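Local coordinates for conserved hypothetical protein (Sulfolobus solfataricus, PDB 2FNA), which is an archaeal AAA+ ATPase that binds ADP and carries a C-terminal winged helix-turn-helix domain, its cellular role not established, at residues I32-K43 and F173-Y184; K304-L312 and D322-T330. All coordinates share one frame; numbering follows the deposited sequence.

Contact 1. Residues I32-K43 and F173-Y184; sequences ITLVLGLRRTGK and FIMSGSEMGLLY. With ADP (adenosine-5'-diphosphate), chain D.
K43 and S178 meet where the loop that holds the ADP phosphates runs beside the end of strand 171-177, and the lysine ammonium is gripped from several sides. Its NZ gives hydrogen bonds to S178 OG at 2.8 Å, to ADP O1B at 2.9 Å and to the carbonyl G37 O, which it reaches from above the carbonyl plane. Bends at chi3 and chi4 (-64° and -62°) curl the chain round ADP O1B, a course that a long, flexible lysine can follow. S178 OG also hydrogen-bonds E145 OE2, which probably helps to position the serine. The loop has the strand-loop-helix form of a Walker A P-loop, with backbone R40 N on ADP O2B (2.7 Å) and K43 N on O1B (2.8 Å). G37, with phi at 143°, takes a conformation where any CB would strike T41 OG1. R39 lays its guanidinium over S178 CB, and its NH2 makes a long salt bridge of 4.0 Å to E179 OE2, a carboxylate held chiefly by Q147, with H335 at OE2.

Behind the loop the two strands pair in parallel through alternating backbone bonds, M175 N to T33 O being the shortest at 2.7 Å. Branched V35 and I174 touch through their CG2 methyls, while L36 CD2 meets L183 CD2 at 3.7 Å and its CD1 lies at the edge of the Y184 ring. On the V35 side helix 43-54 packs against the sheet; on the opposite face helix 158-167 covers I32, F173 and M175, and strand 202-206 flanks strand 32-37.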
# COMPACT_ATOMS: atom_id res chain seq x y z
N ILE A 32 2.33 16.23 4.64
CA ILE A 32 1.94 14.84 4.42
C ILE A 32 1.20 14.67 3.10
O ILE A 32 0.20 15.36 2.79
CB ILE A 32 1.14 14.24 5.62
CG1 ILE A 32 2.03 14.15 6.85
CG2 ILE A 32 0.63 12.82 5.28
CD1 ILE A 32 1.28 13.82 8.10
N THR A 33 1.75 13.77 2.29
CA THR A 33 1.14 13.32 1.05
C THR A 33 0.69 11.87 1.27
O THR A 33 1.49 11.02 1.74
CB THR A 33 2.12 13.47 -0.14
OG1 THR A 33 2.36 14.87 -0.39
CG2 THR A 33 1.60 12.78 -1.40
N LEU A 34 -0.60 11.62 1.02
CA LEU A 34 -1.18 10.28 1.05
C LEU A 34 -1.25 9.72 -0.37
O LEU A 34 -1.68 10.39 -1.31
CB LEU A 34 -2.57 10.24 1.69
CG LEU A 34 -2.70 10.63 3.15
CD1 LEU A 34 -4.09 10.25 3.59
CD2 LEU A 34 -1.64 9.97 4.07
N VAL A 35 -0.78 8.49 -0.51
CA VAL A 35 -0.91 7.77 -1.77
C VAL A 35 -1.86 6.61 -1.50
O VAL A 35 -1.55 5.70 -0.73
CB VAL A 35 0.46 7.28 -2.33
CG1 VAL A 35 0.26 6.55 -3.66
CG2 VAL A 35 1.42 8.51 -2.57
N LEU A 36 -3.01 6.66 -2.15
CA LEU A 36 -4.05 5.66 -1.97
C LEU A 36 -4.26 4.80 -3.22
O LEU A 36 -3.83 5.13 -4.32
CB LEU A 36 -5.38 6.35 -1.59
CG LEU A 36 -5.30 7.38 -0.45
CD1 LEU A 36 -6.62 8.11 -0.27
CD2 LEU A 36 -4.91 6.72 0.85
N GLY A 37 -4.97 3.68 -3.02
CA GLY A 37 -5.23 2.74 -4.09
C GLY A 37 -5.19 1.32 -3.57
O GLY A 37 -4.47 1.03 -2.63
N LEU A 38 -6.00 0.44 -4.17
CA LEU A 38 -5.95 -0.97 -3.83
C LEU A 38 -4.58 -1.52 -4.10
O LEU A 38 -3.79 -0.95 -4.88
CB LEU A 38 -6.96 -1.75 -4.67
CG LEU A 38 -8.43 -1.39 -4.43
CD1 LEU A 38 -9.35 -1.90 -5.62
CD2 LEU A 38 -8.94 -1.93 -3.13
N ARG A 39 -4.28 -2.65 -3.49
CA ARG A 39 -3.10 -3.37 -3.86
C ARG A 39 -2.96 -3.48 -5.36
O ARG A 39 -3.93 -3.65 -6.09
CB ARG A 39 -3.09 -4.76 -3.26
CG ARG A 39 -2.58 -4.81 -1.89
CD ARG A 39 -2.45 -6.25 -1.43
NE ARG A 39 -2.97 -6.35 -0.09
CZ ARG A 39 -2.37 -5.89 0.99
NH1 ARG A 39 -1.17 -5.31 0.91
NH2 ARG A 39 -2.97 -6.03 2.17
N ARG A 40 -1.72 -3.34 -5.80
CA ARG A 40 -1.31 -3.56 -7.20
C ARG A 40 -1.80 -2.52 -8.17
O ARG A 40 -1.87 -2.78 -9.37
CB ARG A 40 -1.71 -4.96 -7.65
CG ARG A 40 -0.85 -6.00 -7.04
CD ARG A 40 -1.42 -7.37 -7.30
NE ARG A 40 -2.60 -7.67 -6.48
CZ ARG A 40 -2.55 -8.05 -5.21
NH1 ARG A 40 -1.39 -8.16 -4.57
NH2 ARG A 40 -3.67 -8.34 -4.58
N THR A 41 -2.05 -1.31 -7.66
CA THR A 41 -2.49 -0.19 -8.50
C THR A 41 -1.33 0.76 -8.89
O THR A 41 -1.53 1.68 -9.67
CB THR A 41 -3.68 0.60 -7.88
OG1 THR A 41 -3.39 0.96 -6.54
CG2 THR A 41 -4.99 -0.24 -7.91
N GLY A 42 -0.14 0.53 -8.36
CA GLY A 42 1.05 1.27 -8.75
C GLY A 42 1.55 2.26 -7.73
O GLY A 42 2.35 3.14 -8.07
N LYS A 43 1.10 2.12 -6.47
CA LYS A 43 1.44 3.11 -5.44
C LYS A 43 2.95 3.13 -5.22
O LYS A 43 3.57 4.17 -5.31
CB LYS A 43 0.70 2.88 -4.12
CG LYS A 43 -0.83 2.96 -4.19
CD LYS A 43 -1.46 2.72 -2.83
CE LYS A 43 -1.20 1.31 -2.26
NZ LYS A 43 -1.77 0.25 -3.11
N PHE A 173 6.54 14.03 4.17
CA PHE A 173 6.18 12.64 4.27
C PHE A 173 5.38 12.19 3.07
O PHE A 173 4.49 12.92 2.56
CB PHE A 173 5.29 12.38 5.49
CG PHE A 173 5.98 12.56 6.79
CD1 PHE A 173 6.62 11.49 7.41
CD2 PHE A 173 5.97 13.79 7.43
CE1 PHE A 173 7.28 11.65 8.61
CE2 PHE A 173 6.60 13.95 8.65
CZ PHE A 173 7.25 12.88 9.23
N ILE A 174 5.64 10.95 2.66
CA ILE A 174 4.78 10.29 1.72
C ILE A 174 4.32 9.00 2.38
O ILE A 174 5.13 8.14 2.72
CB ILE A 174 5.49 10.01 0.35
CG1 ILE A 174 5.90 11.31 -0.32
CG2 ILE A 174 4.58 9.21 -0.58
CD1 ILE A 174 6.83 11.09 -1.50
N MSE A 175 3.00 8.88 2.55
CA MSE A 175 2.44 7.70 3.22
C MSE A 175 1.45 7.04 2.29
O MSE A 175 0.45 7.65 1.90
CB MSE A 175 1.71 8.10 4.52
CG MSE A 175 2.55 8.99 5.41
SE MSE A 175 1.84 9.36 7.19
CE MSE A 175 3.27 10.44 7.72
N SER A 176 1.68 5.77 2.01
CA SER A 176 0.80 5.04 1.13
C SER A 176 0.00 4.01 1.90
O SER A 176 0.42 3.58 2.98
CB SER A 176 1.60 4.32 0.04
OG SER A 176 2.31 3.23 0.59
N GLY A 177 -1.16 3.64 1.39
CA GLY A 177 -1.88 2.52 1.98
C GLY A 177 -2.82 1.82 1.05
O GLY A 177 -3.67 2.46 0.42
N SER A 178 -2.71 0.50 1.02
CA SER A 178 -3.60 -0.32 0.22
C SER A 178 -4.94 -0.54 0.89
O SER A 178 -5.86 -1.01 0.26
CB SER A 178 -2.97 -1.68 -0.09
OG SER A 178 -1.85 -1.50 -0.96
N GLU A 179 -5.02 -0.24 2.20
CA GLU A 179 -6.20 -0.46 3.03
C GLU A 179 -6.61 0.94 3.49
O GLU A 179 -6.16 1.43 4.53
CB GLU A 179 -5.85 -1.35 4.24
CG GLU A 179 -5.41 -2.79 3.88
CD GLU A 179 -4.65 -3.50 5.03
OE1 GLU A 179 -3.69 -2.90 5.61
OE2 GLU A 179 -4.97 -4.68 5.32
N MSE A 180 -7.44 1.60 2.70
CA MSE A 180 -7.69 3.04 2.88
C MSE A 180 -8.23 3.39 4.25
O MSE A 180 -7.73 4.28 4.90
CB MSE A 180 -8.67 3.53 1.83
CG MSE A 180 -8.72 5.06 1.71
SE MSE A 180 -10.14 5.52 0.42
CE MSE A 180 -11.42 4.00 0.55
N GLY A 181 -9.27 2.69 4.68
CA GLY A 181 -9.91 2.98 5.95
C GLY A 181 -8.93 2.79 7.10
O GLY A 181 -8.96 3.57 8.04
N LEU A 182 -8.09 1.76 7.03
CA LEU A 182 -7.15 1.48 8.11
C LEU A 182 -6.09 2.56 8.19
O LEU A 182 -5.68 2.93 9.28
CB LEU A 182 -6.52 0.07 7.97
CG LEU A 182 -5.71 -0.39 9.20
CD1 LEU A 182 -6.64 -0.63 10.39
CD2 LEU A 182 -4.88 -1.66 8.92
N LEU A 183 -5.68 3.08 7.03
CA LEU A 183 -4.73 4.23 6.98
C LEU A 183 -5.29 5.49 7.64
O LEU A 183 -4.62 6.12 8.47
CB LEU A 183 -4.34 4.54 5.55
CG LEU A 183 -3.33 5.73 5.38
CD1 LEU A 183 -2.06 5.50 6.21
CD2 LEU A 183 -2.95 5.98 3.93
N TYR A 184 -6.53 5.84 7.30
CA TYR A 184 -7.19 6.96 7.98
C TYR A 184 -7.35 6.74 9.50
O TYR A 184 -7.14 7.67 10.29
CB TYR A 184 -8.52 7.31 7.29
CG TYR A 184 -8.32 8.12 6.01
CD1 TYR A 184 -8.02 7.51 4.79
CD2 TYR A 184 -8.43 9.50 6.02
CE1 TYR A 184 -7.84 8.26 3.62
CE2 TYR A 184 -8.25 10.25 4.87
CZ TYR A 184 -7.95 9.63 3.68
OH TYR A 184 -7.82 10.40 2.54
PB ADP D . 1.08 -1.15 -5.21
O1B ADP D . -0.05 -0.20 -5.41
O2B ADP D . 0.59 -2.52 -4.73
O3B ADP D . 2.28 -0.64 -4.48
PA ADP D . 3.05 -1.61 -7.37
O1A ADP D . 3.77 -0.32 -7.60
O2A ADP D . 3.82 -2.54 -6.53
O3A ADP D . 1.54 -1.48 -6.78
O5' ADP D . 2.65 -2.16 -8.81
C5' ADP D . 2.10 -3.47 -9.01
C4' ADP D . 2.64 -4.05 -10.32
O4' ADP D . 2.03 -3.45 -11.45
C3' ADP D . 4.11 -3.87 -10.53
O3' ADP D . 4.55 -4.96 -11.37
C2' ADP D . 4.21 -2.59 -11.34
O2' ADP D . 5.38 -2.54 -12.14
C1' ADP D . 2.99 -2.72 -12.20
N9 ADP D . 2.34 -1.46 -12.56
C8 ADP D . 1.34 -0.87 -11.87
N7 ADP D . 0.92 0.22 -12.51
C5 ADP D . 1.68 0.35 -13.62
C6 ADP D . 1.78 1.29 -14.76
N6 ADP D . 0.97 2.37 -14.83
N1 ADP D . 2.69 1.03 -15.74
C2 ADP D . 3.50 -0.04 -15.70
N3 ADP D . 3.47 -0.94 -14.70
C4 ADP D . 2.59 -0.79 -13.67
O HOH W 1 4.35 15.54 1.24
O HOH W 2 -5.96 3.12 -0.23
O HOH W 3 -6.15 -3.40 -1.28

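Contact 2. Residues K304-L312 and D322-T330; sequences KWSDVKRAL and DSEIYNYLT
Two helices of the winged helix-turn-helix domain, 305-316 and 322-334, pack here through an apolar knob-into-hole contact; segments 305-312 and 322-330 cross steeply, their directions 112° apart. The knob is I325, seated among W305, V308, K309 and L312. Its CG2 methyl stands over the six-membered ring of W305, 3.4 Å from the centroid and 13° off the normal, a CH-pi contact. Its other branch reaches the far end of the hole, where CD1 presses on L312 CD1 at a tight 3.3 Å. A beta-branched isoleucine suits the place because its two arms can serve the two ends at once.

W305 has CG anti to its own backbone N (chi1 -177°), which swings the indole across to the second helix. There its rim meets D322 O at CH2 (3.5 Å) and the CB of Y326, while CE3 touches L329 CD1 at 3.9 Å. With an alanine here, I325 CG2 would probably lose the flat surface it rests on and a gap would open between the helices beside L329. Y345 of strand 345-347 also touches W305 and L329, tying the pair to the wing.

At the rim K309 CE lies 3.6 Å from D322 OD1, although the ammonium itself is salt-bridged to E313. No hydrogen bond links the two segments, so their hold on each other rests on shape and apolar burial, with opposite charges of K309 and D322 probably adding a weak attraction at the margin.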
# COMPACT_ATOMS: atom_id res chain seq x y z
N LYS A 304 -26.33 -8.80 -0.55
CA LYS A 304 -26.78 -7.87 0.48
C LYS A 304 -26.57 -8.48 1.86
O LYS A 304 -26.27 -9.68 1.98
CB LYS A 304 -28.26 -7.53 0.25
CG LYS A 304 -28.54 -6.84 -1.10
CD LYS A 304 -29.89 -7.25 -1.70
CE LYS A 304 -30.66 -6.05 -2.26
NZ LYS A 304 -31.28 -5.22 -1.18
N TRP A 305 -26.71 -7.65 2.89
CA TRP A 305 -26.72 -8.08 4.30
C TRP A 305 -27.50 -9.37 4.53
O TRP A 305 -27.00 -10.29 5.18
CB TRP A 305 -27.35 -6.99 5.14
CG TRP A 305 -27.36 -7.26 6.60
CD1 TRP A 305 -28.21 -8.09 7.29
CD2 TRP A 305 -26.50 -6.67 7.57
NE1 TRP A 305 -27.91 -8.06 8.63
CE2 TRP A 305 -26.87 -7.20 8.83
CE3 TRP A 305 -25.45 -5.76 7.51
CZ2 TRP A 305 -26.22 -6.83 10.01
CZ3 TRP A 305 -24.81 -5.40 8.67
CH2 TRP A 305 -25.19 -5.93 9.90
N SER A 306 -28.73 -9.41 4.03
CA SER A 306 -29.58 -10.59 4.15
C SER A 306 -28.88 -11.84 3.63
O SER A 306 -28.96 -12.90 4.26
CB SER A 306 -30.92 -10.40 3.43
OG SER A 306 -30.77 -9.86 2.13
N ASP A 307 -28.15 -11.72 2.51
CA ASP A 307 -27.44 -12.86 1.93
C ASP A 307 -26.28 -13.32 2.84
O ASP A 307 -26.04 -14.52 3.01
CB ASP A 307 -26.92 -12.52 0.52
CG ASP A 307 -28.03 -12.10 -0.44
OD1 ASP A 307 -28.82 -12.97 -0.88
OD2 ASP A 307 -28.10 -10.89 -0.76
N VAL A 308 -25.57 -12.35 3.40
CA VAL A 308 -24.47 -12.60 4.34
C VAL A 308 -25.04 -13.31 5.60
O VAL A 308 -24.58 -14.38 6.01
CB VAL A 308 -23.72 -11.28 4.71
CG1 VAL A 308 -22.73 -11.52 5.82
CG2 VAL A 308 -22.99 -10.69 3.48
N LYS A 309 -26.08 -12.71 6.18
CA LYS A 309 -26.74 -13.30 7.34
C LYS A 309 -27.17 -14.74 7.05
O LYS A 309 -26.86 -15.65 7.82
CB LYS A 309 -27.97 -12.48 7.72
CG LYS A 309 -28.51 -12.78 9.13
CD LYS A 309 -29.51 -11.70 9.56
CE LYS A 309 -29.73 -11.69 11.07
NZ LYS A 309 -30.55 -12.86 11.47
N ARG A 310 -27.88 -14.92 5.95
CA ARG A 310 -28.49 -16.22 5.62
C ARG A 310 -27.41 -17.30 5.50
O ARG A 310 -27.54 -18.38 6.08
CB ARG A 310 -29.30 -16.11 4.31
CG ARG A 310 -29.93 -17.40 3.87
CD ARG A 310 -30.71 -17.25 2.55
NE ARG A 310 -31.79 -16.26 2.65
CZ ARG A 310 -31.73 -15.00 2.19
NH1 ARG A 310 -30.64 -14.53 1.58
NH2 ARG A 310 -32.79 -14.21 2.34
N ALA A 311 -26.35 -16.98 4.75
CA ALA A 311 -25.24 -17.92 4.52
C ALA A 311 -24.47 -18.28 5.79
O ALA A 311 -23.99 -19.40 5.93
CB ALA A 311 -24.28 -17.35 3.48
N LEU A 312 -24.34 -17.33 6.71
CA LEU A 312 -23.63 -17.60 7.96
C LEU A 312 -24.47 -18.52 8.83
O LEU A 312 -23.97 -19.53 9.36
CB LEU A 312 -23.32 -16.31 8.71
CG LEU A 312 -22.19 -15.46 8.10
CD1 LEU A 312 -22.22 -14.04 8.65
CD2 LEU A 312 -20.82 -16.10 8.35
N ASP A 322 -26.77 -8.94 14.73
CA ASP A 322 -26.44 -7.87 13.79
C ASP A 322 -25.14 -7.16 14.15
O ASP A 322 -24.53 -6.55 13.28
CB ASP A 322 -27.58 -6.86 13.69
CG ASP A 322 -28.85 -7.47 13.12
OD1 ASP A 322 -28.78 -8.51 12.42
OD2 ASP A 322 -29.93 -6.90 13.38
N SER A 323 -24.72 -7.24 15.41
CA SER A 323 -23.47 -6.62 15.88
C SER A 323 -22.27 -7.35 15.33
O SER A 323 -21.29 -6.73 14.91
CB SER A 323 -23.37 -6.63 17.41
OG SER A 323 -24.41 -5.89 18.02
N GLU A 324 -22.33 -8.68 15.39
CA GLU A 324 -21.27 -9.53 14.86
C GLU A 324 -21.13 -9.30 13.35
O GLU A 324 -20.02 -9.04 12.87
CB GLU A 324 -21.56 -11.01 15.17
CG GLU A 324 -21.33 -11.38 16.63
CD GLU A 324 -21.80 -12.79 16.99
OE1 GLU A 324 -23.04 -13.06 16.99
OE2 GLU A 324 -20.93 -13.63 17.30
N ILE A 325 -22.26 -9.37 12.65
CA ILE A 325 -22.31 -9.19 11.19
C ILE A 325 -21.72 -7.83 10.76
O ILE A 325 -20.93 -7.76 9.84
CB ILE A 325 -23.76 -9.26 10.63
CG1 ILE A 325 -24.44 -10.60 10.97
CG2 ILE A 325 -23.77 -9.01 9.11
CD1 ILE A 325 -24.21 -11.73 9.98
N TYR A 326 -22.15 -6.77 11.43
CA TYR A 326 -21.67 -5.42 11.19
C TYR A 326 -20.15 -5.35 11.33
O TYR A 326 -19.47 -4.74 10.50
CB TYR A 326 -22.33 -4.45 12.17
CG TYR A 326 -21.86 -3.01 12.04
CD1 TYR A 326 -22.41 -2.16 11.07
CD2 TYR A 326 -20.88 -2.49 12.89
CE1 TYR A 326 -21.99 -0.85 10.95
CE2 TYR A 326 -20.46 -1.17 12.77
CZ TYR A 326 -21.02 -0.36 11.80
OH TYR A 326 -20.61 0.95 11.68
N ASN A 327 -19.63 -5.96 12.40
CA ASN A 327 -18.19 -5.93 12.67
C ASN A 327 -17.38 -6.67 11.60
O ASN A 327 -16.32 -6.20 11.20
CB ASN A 327 -17.92 -6.51 14.07
CG ASN A 327 -16.43 -6.77 14.34
OD1 ASN A 327 -15.59 -5.86 14.25
ND2 ASN A 327 -16.11 -8.01 14.71
N TYR A 328 -17.88 -7.82 11.14
CA TYR A 328 -17.19 -8.58 10.08
C TYR A 328 -17.13 -7.78 8.76
O TYR A 328 -16.09 -7.69 8.11
CB TYR A 328 -17.87 -9.93 9.84
CG TYR A 328 -18.01 -10.82 11.06
CD1 TYR A 328 -16.97 -10.95 11.98
CD2 TYR A 328 -19.16 -11.59 11.26
CE1 TYR A 328 -17.08 -11.78 13.08
CE2 TYR A 328 -19.28 -12.43 12.37
CZ TYR A 328 -18.23 -12.52 13.28
OH TYR A 328 -18.32 -13.35 14.38
N LEU A 329 -18.25 -7.21 8.35
CA LEU A 329 -18.28 -6.40 7.13
C LEU A 329 -17.48 -5.12 7.27
O LEU A 329 -16.83 -4.71 6.33
CB LEU A 329 -19.72 -6.09 6.70
CG LEU A 329 -20.54 -7.32 6.33
CD1 LEU A 329 -22.01 -6.95 6.12
CD2 LEU A 329 -19.95 -8.02 5.11
N THR A 330 -17.51 -4.49 8.44
CA THR A 330 -16.71 -3.28 8.69
C THR A 330 -15.21 -3.55 8.59
O THR A 330 -14.47 -2.73 8.05
CB THR A 330 -17.00 -2.70 10.10
OG1 THR A 330 -18.35 -2.23 10.12
CG2 THR A 330 -16.04 -1.53 10.44

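In the fold
The two contacts follow one another along the chain, contact 1 closing before contact 2 opens, and they belong to different family regions. Contact 1 joins adjacent strands of the five-stranded parallel sheet near the middle of the molecule, within the ATPase region; contact 2 joins two helices of the C-terminal winged helix-turn-helix region, far out from the centre of the chain. The centres of contacts 1 and 2 lie 27 Å apart. The nearest atoms of contacts 1 and 2 are about 8 Å apart, so the two do not touch, and they share no helix or strand. E179 of contact 1 nevertheless bonds H335, just beyond helix 322-334, so the ATPase and C-terminal parts touch at the edge of contact 1.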